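Local coordinates for protein GCN5-related N-acetyltransferase (PDB 2OZG) that probably transfers an acetyl group from acetyl-coenzyme A to an amine, perhaps on an aminoglycoside, as a member of the GCN5-related N-acetyltransferase family, at residues 178-188 / 388-396; 195-204 / 214-222. One frame throughout, in Å; residues are numbered along the deposited sequence.

Contact 1: residues 178-188 / 388-396; sequences THGYLDRHPAI and ESPWMIDFF
Asp-394 OD2 takes two donors: Arg-184 NE reaches it at 2.8 Å, on the syn side and almost straight, and water 3 donates to the same OD2 at 2.9 Å. Arg-184 NH2 completes the salt bridge with a weak, bent bond to Asp-394 OD1, with the guanidinium and carboxylate planes 56° apart. Water 3 also accepts from Leu-182 N, tying the carboxylate to the backbone of 178-188, while Arg-184 NH1 turns away to Asp-233. Beside this polar group, Leu-182 CD2 presses unusually close to the selenomethionine methyl, CE of Met-392, at 3.4 Å. Further along, Tyr-181 brings its CE1 edge over the face of Trp-391, 3.6 Å from CH2, in a T-shaped pair with planes at 81°. The indole gets there with CG lodged between backbone N and carbonyl carbon (chi1 70°). Tyr-181 OH, bonded to Gln-174, lies against Ile-393 CB. At the far end His-179 O accepts from Trp-391 N (3.2 Å) and from water 1, which bridges it to Ser-389 O. Gly-180 passes so close that a CB would collide with Trp-391 O. The chain's C-terminal residues, after helix 375-385, thus pack against 178-188 in the GNAT region, consistent with Eis-type enzymes, which combine two GNAT regions with an SCP2-like domain.

Contact 2: residues 195-204 / 214-222; sequences TLDTETLYSY and GYIIFTQER
Tyr-202 CB sits over the face of the Phe-218 ring, 3.5 Å from its centroid, in a CH-pi contact that makes this the tight end of the pair. A chi1 of 72°, with CG between backbone N and carbonyl carbon, puts the phenyl ring against Tyr-202 CB. The Tyr-202 ring lies within 22° of parallel to it but slid aside, so the two hardly overlap; Tyr-204 meets it rim to rim, CE1 at 3.8 Å from Phe-218 CE2. With Phe-218 cut back to an alanine, Tyr-202 CB would probably lose the ring face it lies on, and Tyr-204 CE1 its rim contact. Beneath this aromatic cluster runs an antiparallel beta hairpin: Tyr-202 and Phe-218 exchange two backbone bonds of 2.8 Å (N to O each way), Tyr-204 and Ile-216 another two, and Ser-203 faces Ile-217 in the non-hydrogen-bonded pair between them. On the other face Leu-201 CD1 touches Ile-217 CG2 at 3.8 Å. Toward the loop 195-200 the pairing ends and waters bridge the segments. Thr-195 CG2 barely meets Thr-219 CG2 at 4.0 Å, and water 4 donates to Glu-199 OE1 but reaches Thr-219 OG1 only by a weak bond. Water 6 lies in the plane of the Tyr-202 ring, linking OH to Gln-220 OE1, whose amide nitrogen bonds Gln-255.

The two contacts have centres about 20 Å apart, yet their nearest atoms come to about 4 Å without touching. Helix 186-192 leads from the first segment of contact 1 toward strand 202-206 of contact 2. Asp-233, on strand 227-236, joins them: its OD2 takes Arg-184 NH1 from contact 1 and Tyr-215 OH from contact 2, and Tyr-171 also touches both residues. Contact 1 is buried near the centre of the chain and sets the side chain of Phe-396 about 9 Å from that of CoA-binding Val-85. Contact 2 lies about 22 Å from that centre, away from the annotated CoA-binding residues; a third subunit packs on Tyr-202, Tyr-204 and Gln-220, whose side chain is about 8 Å from a bound coenzyme A.

Contact 1: residues 178-188 / 388-396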
loop_
_atom_site.group_PDB
_atom_site.type_symbol
_atom_site.label_atom_id
_atom_site.label_comp_id
_atom_site.label_asym_id
_atom_site.label_seq_id
_atom_site.Cartn_x
_atom_site.Cartn_y
_atom_site.Cartn_z
ATOM N N THR A 178 12.712 18.975 32.669
ATOM C CA THR A 178 12.179 19.065 31.332
ATOM C C THR A 178 11.050 20.097 31.270
ATOM O O THR A 178 9.987 19.954 31.914
ATOM C CB THR A 178 11.669 17.687 30.891
ATOM O OG1 THR A 178 12.646 16.659 31.242
ATOM C CG2 THR A 178 11.424 17.688 29.416
ATOM N N HIS A 179 11.319 21.153 30.533
ATOM C CA HIS A 179 10.427 22.317 30.340
ATOM C C HIS A 179 9.179 21.804 29.621
ATOM O O HIS A 179 9.255 21.239 28.493
ATOM C CB HIS A 179 11.217 23.361 29.546
ATOM C CG HIS A 179 10.636 24.746 29.496
ATOM N ND1 HIS A 179 10.380 25.500 30.620
ATOM C CD2 HIS A 179 10.415 25.571 28.437
ATOM C CE1 HIS A 179 9.971 26.701 30.257
ATOM N NE2 HIS A 179 9.982 26.772 28.939
ATOM N N GLY A 180 8.053 21.855 30.355
ATOM C CA GLY A 180 6.777 21.360 29.836
ATOM C C GLY A 180 6.235 20.054 30.417
ATOM O O GLY A 180 5.053 19.750 30.189
ATOM N N TYR A 181 7.059 19.303 31.163
ATOM C CA TYR A 181 6.664 18.007 31.697
ATOM C C TYR A 181 5.597 18.153 32.719
ATOM O O TYR A 181 5.501 19.163 33.451
ATOM C CB TYR A 181 7.843 17.195 32.323
ATOM C CG TYR A 181 8.267 15.908 31.635
ATOM C CD1 TYR A 181 8.549 15.856 30.270
ATOM C CD2 TYR A 181 8.445 14.738 32.377
ATOM C CE1 TYR A 181 8.967 14.642 29.659
ATOM C CE2 TYR A 181 8.904 13.560 31.789
ATOM C CZ TYR A 181 9.183 13.520 30.418
ATOM O OH TYR A 181 9.577 12.352 29.818
ATOM N N LEU A 182 4.780 17.126 32.783
ATOM C CA LEU A 182 3.713 17.121 33.787
ATOM C C LEU A 182 4.194 16.779 35.177
ATOM O O LEU A 182 5.163 16.057 35.314
ATOM C CB LEU A 182 2.697 16.051 33.467
ATOM C CG LEU A 182 1.888 16.183 32.181
ATOM C CD1 LEU A 182 0.805 15.063 32.124
ATOM C CD2 LEU A 182 1.284 17.563 32.059
ATOM N N ASP A 183 3.550 17.367 36.182
ATOM C CA ASP A 183 3.615 16.780 37.536
ATOM C C ASP A 183 2.295 16.010 37.454
ATOM O O ASP A 183 1.221 16.572 37.538
ATOM C CB ASP A 183 3.684 17.786 38.683
ATOM C CG ASP A 183 3.650 17.100 40.063
ATOM O OD1 ASP A 183 3.521 15.866 40.116
ATOM O OD2 ASP A 183 3.721 17.792 41.083
ATOM N N ARG A 184 2.397 14.721 37.170
ATOM C CA ARG A 184 1.237 13.912 36.853
ATOM C C ARG A 184 0.102 13.721 37.879
ATOM O O ARG A 184 0.314 13.397 39.035
ATOM C CB ARG A 184 1.702 12.501 36.509
ATOM C CG ARG A 184 2.391 12.330 35.185
ATOM C CD ARG A 184 3.066 10.952 35.098
ATOM N NE ARG A 184 3.662 10.774 33.761
ATOM C CZ ARG A 184 4.481 9.795 33.393
ATOM N NH1 ARG A 184 4.846 8.871 34.257
ATOM N NH2 ARG A 184 4.945 9.765 32.142
ATOM N N HIS A 185 -1.108 13.836 37.371
ATOM C CA HIS A 185 -2.296 13.497 38.114
ATOM C C HIS A 185 -2.240 11.973 38.170
ATOM O O HIS A 185 -1.686 11.316 37.249
ATOM C CB HIS A 185 -3.550 13.944 37.333
ATOM C CG HIS A 185 -4.824 13.799 38.073
ATOM N ND1 HIS A 185 -5.542 12.617 38.117
ATOM C CD2 HIS A 185 -5.540 14.702 38.778
ATOM C CE1 HIS A 185 -6.629 12.792 38.840
ATOM N NE2 HIS A 185 -6.662 14.052 39.244
ATOM N N PRO A 186 -2.736 11.399 39.268
ATOM C CA PRO A 186 -2.851 9.963 39.425
ATOM C C PRO A 186 -3.430 9.222 38.196
ATOM O O PRO A 186 -3.030 8.094 37.920
ATOM C CB PRO A 186 -3.727 9.831 40.662
ATOM C CG PRO A 186 -3.404 11.029 41.476
ATOM C CD PRO A 186 -3.090 12.129 40.497
ATOM N N ALA A 187 -4.314 9.865 37.442
ATOM C CA ALA A 187 -4.947 9.251 36.280
ATOM C C ALA A 187 -3.969 8.959 35.173
ATOM O O ALA A 187 -4.187 8.034 34.361
ATOM C CB ALA A 187 -6.047 10.204 35.736
ATOM N N ILE A 188 -2.917 9.769 35.099
ATOM C CA ILE A 188 -1.903 9.608 34.055
ATOM C C ILE A 188 -1.140 8.309 34.329
ATOM O O ILE A 188 -0.903 7.487 33.449
ATOM C CB ILE A 188 -0.881 10.763 34.020
ATOM C CG1 ILE A 188 -1.529 12.165 33.994
ATOM C CG2 ILE A 188 0.073 10.601 32.893
ATOM C CD1 ILE A 188 -2.286 12.542 32.823
ATOM N N GLU A 388 14.521 25.382 26.690
ATOM C CA GLU A 388 14.460 24.193 25.887
ATOM C C GLU A 388 13.024 24.092 25.327
ATOM O O GLU A 388 12.054 24.480 25.996
ATOM C CB GLU A 388 14.870 22.956 26.710
ATOM C CG GLU A 388 16.355 22.971 27.183
ATOM C CD GLU A 388 16.813 21.662 27.858
ATOM O OE1 GLU A 388 15.978 20.734 27.902
ATOM O OE2 GLU A 388 17.995 21.562 28.311
ATOM N N SER A 389 12.924 23.600 24.102
ATOM C CA SER A 389 11.669 23.455 23.414
ATOM C C SER A 389 10.719 22.624 24.290
ATOM O O SER A 389 11.059 21.501 24.724
ATOM C CB SER A 389 11.856 22.812 22.034
ATOM O OG SER A 389 10.697 23.028 21.227
ATOM N N PRO A 390 9.520 23.163 24.546
ATOM C CA PRO A 390 8.625 22.458 25.481
ATOM C C PRO A 390 7.993 21.191 24.987
ATOM O O PRO A 390 7.446 21.156 23.895
ATOM C CB PRO A 390 7.577 23.504 25.783
ATOM C CG PRO A 390 7.572 24.415 24.528
ATOM C CD PRO A 390 8.918 24.404 24.002
ATOM N N TRP A 391 8.002 20.147 25.817
ATOM C CA TRP A 391 7.326 18.933 25.428
ATOM C C TRP A 391 6.911 18.158 26.658
ATOM O O TRP A 391 7.270 18.522 27.766
ATOM C CB TRP A 391 8.239 18.129 24.485
ATOM C CG TRP A 391 9.480 17.508 25.190
ATOM C CD1 TRP A 391 10.648 18.154 25.548
ATOM C CD2 TRP A 391 9.655 16.130 25.610
ATOM N NE1 TRP A 391 11.509 17.263 26.142
ATOM C CE2 TRP A 391 10.933 16.020 26.166
ATOM C CE3 TRP A 391 8.871 14.977 25.513
ATOM C CZ2 TRP A 391 11.422 14.826 26.666
ATOM C CZ3 TRP A 391 9.369 13.801 26.013
ATOM C CH2 TRP A 391 10.624 13.729 26.566
HETATM N N MSE A 392 6.048 17.167 26.467
HETATM C CA MSE A 392 5.685 16.265 27.509
HETATM C C MSE A 392 5.637 14.897 26.864
HETATM O O MSE A 392 5.399 14.773 25.646
HETATM C CB MSE A 392 4.344 16.526 28.148
HETATM C CG MSE A 392 3.112 16.195 27.289
HETATM SE SE MSE A 392 1.527 16.625 28.325
HETATM C CE MSE A 392 1.912 18.361 28.817
ATOM N N ILE A 393 5.778 13.879 27.708
ATOM C CA ILE A 393 5.753 12.478 27.237
ATOM C C ILE A 393 4.342 11.911 27.279
ATOM O O ILE A 393 4.016 10.893 26.658
ATOM C CB ILE A 393 6.723 11.639 28.073
ATOM C CG1 ILE A 393 7.108 10.330 27.328
ATOM C CG2 ILE A 393 6.142 11.347 29.511
ATOM C CD1 ILE A 393 8.337 9.685 27.890
ATOM N N ASP A 394 3.483 12.631 27.932
ATOM C CA ASP A 394 2.144 12.155 28.227
ATOM C C ASP A 394 1.043 12.715 27.314
ATOM O O ASP A 394 1.086 13.814 26.793
ATOM C CB ASP A 394 1.793 12.539 29.675
ATOM C CG ASP A 394 2.620 11.837 30.689
ATOM O OD1 ASP A 394 2.740 10.606 30.626
ATOM O OD2 ASP A 394 3.102 12.518 31.608
ATOM N N PHE A 395 0.035 11.916 27.148
ATOM C CA PHE A 395 -1.101 12.322 26.423
ATOM C C PHE A 395 -2.262 12.197 27.409
ATOM O O PHE A 395 -2.224 11.350 28.296
ATOM C CB PHE A 395 -1.338 11.389 25.268
ATOM C CG PHE A 395 -2.646 11.643 24.630
ATOM C CD1 PHE A 395 -2.781 12.672 23.698
ATOM C CD2 PHE A 395 -3.778 10.940 25.031
ATOM C CE1 PHE A 395 -4.026 12.963 23.143
ATOM C CE2 PHE A 395 -5.013 11.229 24.486
ATOM C CZ PHE A 395 -5.131 12.256 23.545
ATOM N N PHE A 396 -3.270 13.048 27.290
ATOM C CA PHE A 396 -4.455 12.947 28.146
ATOM C C PHE A 396 -5.588 13.683 27.424
ATOM O O PHE A 396 -5.308 14.439 26.468
ATOM C CB PHE A 396 -4.202 13.480 29.585
ATOM C CG PHE A 396 -3.844 14.937 29.639
ATOM C CD1 PHE A 396 -4.821 15.891 29.532
ATOM C CD2 PHE A 396 -2.524 15.347 29.725
ATOM C CE1 PHE A 396 -4.512 17.206 29.559
ATOM C CE2 PHE A 396 -2.185 16.656 29.750
ATOM C CZ PHE A 396 -3.152 17.616 29.666
ATOM O OXT PHE A 396 -6.773 13.504 27.735
HETATM O O HOH W 1 11.650 20.767 27.238
HETATM O O HOH W 2 14.307 21.636 29.974
HETATM O O HOH W 3 4.988 14.643 31.115
#

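Contact 2: residues 195-204 / 214-222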
loop_
_atom_site.group_PDB
_atom_site.type_symbol
_atom_site.label_atom_id
_atom_site.label_comp_id
_atom_site.label_asym_id
_atom_site.label_seq_id
_atom_site.Cartn_x
_atom_site.Cartn_y
_atom_site.Cartn_z
ATOM N N THR A 195 -3.507 -1.881 30.467
ATOM C CA THR A 195 -3.352 -2.564 29.202
ATOM C C THR A 195 -4.566 -3.439 28.895
ATOM O O THR A 195 -5.374 -3.764 29.766
ATOM C CB THR A 195 -2.145 -3.545 29.240
ATOM O OG1 THR A 195 -2.315 -4.452 30.328
ATOM C CG2 THR A 195 -0.827 -2.795 29.423
ATOM N N LEU A 196 -4.648 -3.820 27.635
ATOM C CA LEU A 196 -5.591 -4.810 27.168
ATOM C C LEU A 196 -5.281 -6.175 27.833
ATOM O O LEU A 196 -4.104 -6.481 28.134
ATOM C CB LEU A 196 -5.413 -4.923 25.640
ATOM C CG LEU A 196 -5.629 -3.597 24.878
ATOM C CD1 LEU A 196 -5.300 -3.649 23.388
ATOM C CD2 LEU A 196 -7.068 -3.150 25.091
ATOM N N ASP A 197 -6.329 -6.990 28.042
ATOM C CA ASP A 197 -6.192 -8.398 28.548
ATOM C C ASP A 197 -5.225 -9.169 27.651
ATOM O O ASP A 197 -4.488 -10.041 28.104
ATOM C CB ASP A 197 -7.527 -9.136 28.581
ATOM C CG ASP A 197 -8.449 -8.654 29.692
ATOM O OD1 ASP A 197 -8.539 -7.429 29.909
ATOM O OD2 ASP A 197 -9.118 -9.514 30.317
ATOM N N THR A 198 -5.297 -8.812 26.370
ATOM C CA THR A 198 -4.400 -9.189 25.290
ATOM C C THR A 198 -2.930 -9.075 25.674
ATOM O O THR A 198 -2.117 -9.947 25.365
ATOM C CB THR A 198 -4.526 -8.049 24.210
ATOM O OG1 THR A 198 -5.900 -7.800 23.902
ATOM C CG2 THR A 198 -3.692 -8.269 22.950
ATOM N N GLU A 199 -2.598 -7.978 26.350
ATOM C CA GLU A 199 -1.206 -7.593 26.499
ATOM C C GLU A 199 -0.608 -7.506 27.916
ATOM O O GLU A 199 -1.300 -7.387 28.936
ATOM C CB GLU A 199 -0.966 -6.302 25.680
ATOM C CG GLU A 199 -1.715 -5.070 26.186
ATOM C CD GLU A 199 -1.706 -3.868 25.231
ATOM O OE1 GLU A 199 -1.218 -4.024 24.087
ATOM O OE2 GLU A 199 -2.206 -2.776 25.631
ATOM N N THR A 200 0.714 -7.629 27.924
ATOM C CA THR A 200 1.501 -7.622 29.122
ATOM C C THR A 200 2.250 -6.302 29.143
ATOM O O THR A 200 2.691 -5.790 28.107
ATOM C CB THR A 200 2.482 -8.819 29.153
ATOM O OG1 THR A 200 1.739 -10.041 29.021
ATOM C CG2 THR A 200 3.290 -8.850 30.462
ATOM N N LEU A 201 2.336 -5.758 30.348
ATOM C CA LEU A 201 3.013 -4.520 30.586
ATOM C C LEU A 201 4.378 -4.881 31.125
ATOM O O LEU A 201 4.508 -5.665 32.076
ATOM C CB LEU A 201 2.249 -3.711 31.623
ATOM C CG LEU A 201 2.758 -2.294 31.853
ATOM C CD1 LEU A 201 2.600 -1.408 30.600
ATOM C CD2 LEU A 201 2.034 -1.684 33.009
ATOM N N TYR A 202 5.407 -4.330 30.522
ATOM C CA TYR A 202 6.770 -4.584 30.973
ATOM C C TYR A 202 7.312 -3.259 31.543
ATOM O O TYR A 202 7.107 -2.156 30.980
ATOM C CB TYR A 202 7.609 -5.089 29.779
ATOM C CG TYR A 202 7.104 -6.380 29.228
ATOM C CD1 TYR A 202 7.416 -7.595 29.861
ATOM C CD2 TYR A 202 6.281 -6.416 28.127
ATOM C CE1 TYR A 202 6.930 -8.778 29.401
ATOM C CE2 TYR A 202 5.768 -7.632 27.648
ATOM C CZ TYR A 202 6.115 -8.798 28.271
ATOM O OH TYR A 202 5.628 -9.993 27.812
ATOM N N SER A 203 7.994 -3.372 32.653
ATOM C CA SER A 203 8.593 -2.242 33.377
ATOM C C SER A 203 9.962 -2.678 33.909
ATOM O O SER A 203 10.086 -3.728 34.556
ATOM C CB SER A 203 7.733 -1.942 34.592
ATOM O OG SER A 203 6.494 -1.468 34.216
ATOM N N TYR A 204 10.990 -1.889 33.631
ATOM C CA TYR A 204 12.341 -2.189 34.063
ATOM C C TYR A 204 12.917 -0.923 34.648
ATOM O O TYR A 204 12.632 0.160 34.147
ATOM C CB TYR A 204 13.189 -2.556 32.816
ATOM C CG TYR A 204 12.919 -3.946 32.293
ATOM C CD1 TYR A 204 11.780 -4.223 31.544
ATOM C CD2 TYR A 204 13.825 -4.978 32.508
ATOM C CE1 TYR A 204 11.541 -5.458 31.082
ATOM C CE2 TYR A 204 13.580 -6.263 32.048
ATOM C CZ TYR A 204 12.435 -6.498 31.364
ATOM O OH TYR A 204 12.227 -7.757 30.869
ATOM N N GLY A 214 17.202 5.341 35.811
ATOM C CA GLY A 214 16.207 5.508 34.801
ATOM C C GLY A 214 15.309 4.308 34.762
ATOM O O GLY A 214 15.467 3.384 35.563
ATOM N N TYR A 215 14.371 4.319 33.810
ATOM C CA TYR A 215 13.450 3.215 33.689
ATOM C C TYR A 215 12.824 3.171 32.289
ATOM O O TYR A 215 12.983 4.127 31.473
ATOM C CB TYR A 215 12.404 3.275 34.835
ATOM C CG TYR A 215 11.382 4.414 34.755
ATOM C CD1 TYR A 215 10.366 4.386 33.827
ATOM C CD2 TYR A 215 11.382 5.462 35.674
ATOM C CE1 TYR A 215 9.412 5.441 33.737
ATOM C CE2 TYR A 215 10.421 6.461 35.624
ATOM C CZ TYR A 215 9.441 6.456 34.659
ATOM O OH TYR A 215 8.483 7.466 34.680
ATOM N N ILE A 216 12.222 2.026 31.968
ATOM C CA ILE A 216 11.486 1.870 30.698
ATOM C C ILE A 216 10.220 1.081 30.976
ATOM O O ILE A 216 10.256 0.036 31.660
ATOM C CB ILE A 216 12.293 1.107 29.612
ATOM C CG1 ILE A 216 13.736 1.580 29.559
ATOM C CG2 ILE A 216 11.612 1.223 28.268
ATOM C CD1 ILE A 216 14.632 0.830 28.542
ATOM N N ILE A 217 9.109 1.584 30.428
ATOM C CA ILE A 217 7.798 0.954 30.509
ATOM C C ILE A 217 7.296 0.758 29.081
ATOM O O ILE A 217 7.245 1.727 28.318
ATOM C CB ILE A 217 6.777 1.801 31.249
ATOM C CG1 ILE A 217 7.274 2.124 32.644
ATOM C CG2 ILE A 217 5.442 1.014 31.306
ATOM C CD1 ILE A 217 6.441 3.157 33.371
ATOM N N PHE A 218 6.911 -0.483 28.750
ATOM C CA PHE A 218 6.553 -0.806 27.403
ATOM C C PHE A 218 5.612 -1.963 27.246
ATOM O O PHE A 218 5.344 -2.740 28.186
ATOM C CB PHE A 218 7.845 -0.968 26.599
ATOM C CG PHE A 218 8.639 -2.243 26.921
ATOM C CD1 PHE A 218 8.332 -3.435 26.273
ATOM C CD2 PHE A 218 9.666 -2.245 27.855
ATOM C CE1 PHE A 218 8.999 -4.618 26.569
ATOM C CE2 PHE A 218 10.383 -3.428 28.107
ATOM C CZ PHE A 218 10.034 -4.604 27.441
ATOM N N THR A 219 5.059 -2.054 26.050
ATOM C CA THR A 219 4.226 -3.176 25.637
ATOM C C THR A 219 4.806 -3.700 24.313
ATOM O O THR A 219 5.642 -3.038 23.676
ATOM C CB THR A 219 2.730 -2.794 25.394
ATOM O OG1 THR A 219 2.651 -1.754 24.422
ATOM C CG2 THR A 219 2.039 -2.351 26.672
ATOM N N GLN A 220 4.420 -4.898 23.923
ATOM C CA GLN A 220 4.892 -5.462 22.684
ATOM C C GLN A 220 3.661 -6.036 22.038
ATOM O O GLN A 220 2.779 -6.519 22.740
ATOM C CB GLN A 220 5.806 -6.660 22.941
ATOM C CG GLN A 220 6.921 -6.466 23.910
ATOM C CD GLN A 220 7.772 -7.711 23.953
ATOM O OE1 GLN A 220 7.276 -8.829 24.242
ATOM N NE2 GLN A 220 9.031 -7.551 23.620
ATOM N N GLU A 221 3.670 -6.126 20.720
ATOM C CA GLU A 221 2.569 -6.759 20.009
ATOM C C GLU A 221 3.024 -7.143 18.641
ATOM O O GLU A 221 4.010 -6.620 18.148
ATOM C CB GLU A 221 1.358 -5.816 19.893
ATOM C CG GLU A 221 1.692 -4.447 19.343
ATOM C CD GLU A 221 0.471 -3.518 19.262
ATOM O OE1 GLU A 221 -0.536 -3.947 18.672
ATOM O OE2 GLU A 221 0.538 -2.374 19.790
ATOM N N ARG A 222 2.275 -8.062 18.032
ATOM C CA ARG A 222 2.475 -8.470 16.651
ATOM C C ARG A 222 1.311 -7.915 15.856
ATOM O O ARG A 222 0.161 -8.103 16.246
ATOM C CB ARG A 222 2.464 -9.971 16.503
ATOM C CG ARG A 222 3.647 -10.591 17.155
ATOM C CD ARG A 222 3.793 -12.067 16.742
ATOM N NE ARG A 222 5.000 -12.596 17.358
ATOM C CZ ARG A 222 6.233 -12.380 16.908
ATOM N NH1 ARG A 222 6.451 -11.685 15.794
ATOM N NH2 ARG A 222 7.264 -12.867 17.566
HETATM O O HOH W 4 -0.494 -1.729 23.199
HETATM O O HOH W 5 2.947 -6.388 25.781
HETATM O O HOH W 6 4.556 -9.749 25.153
#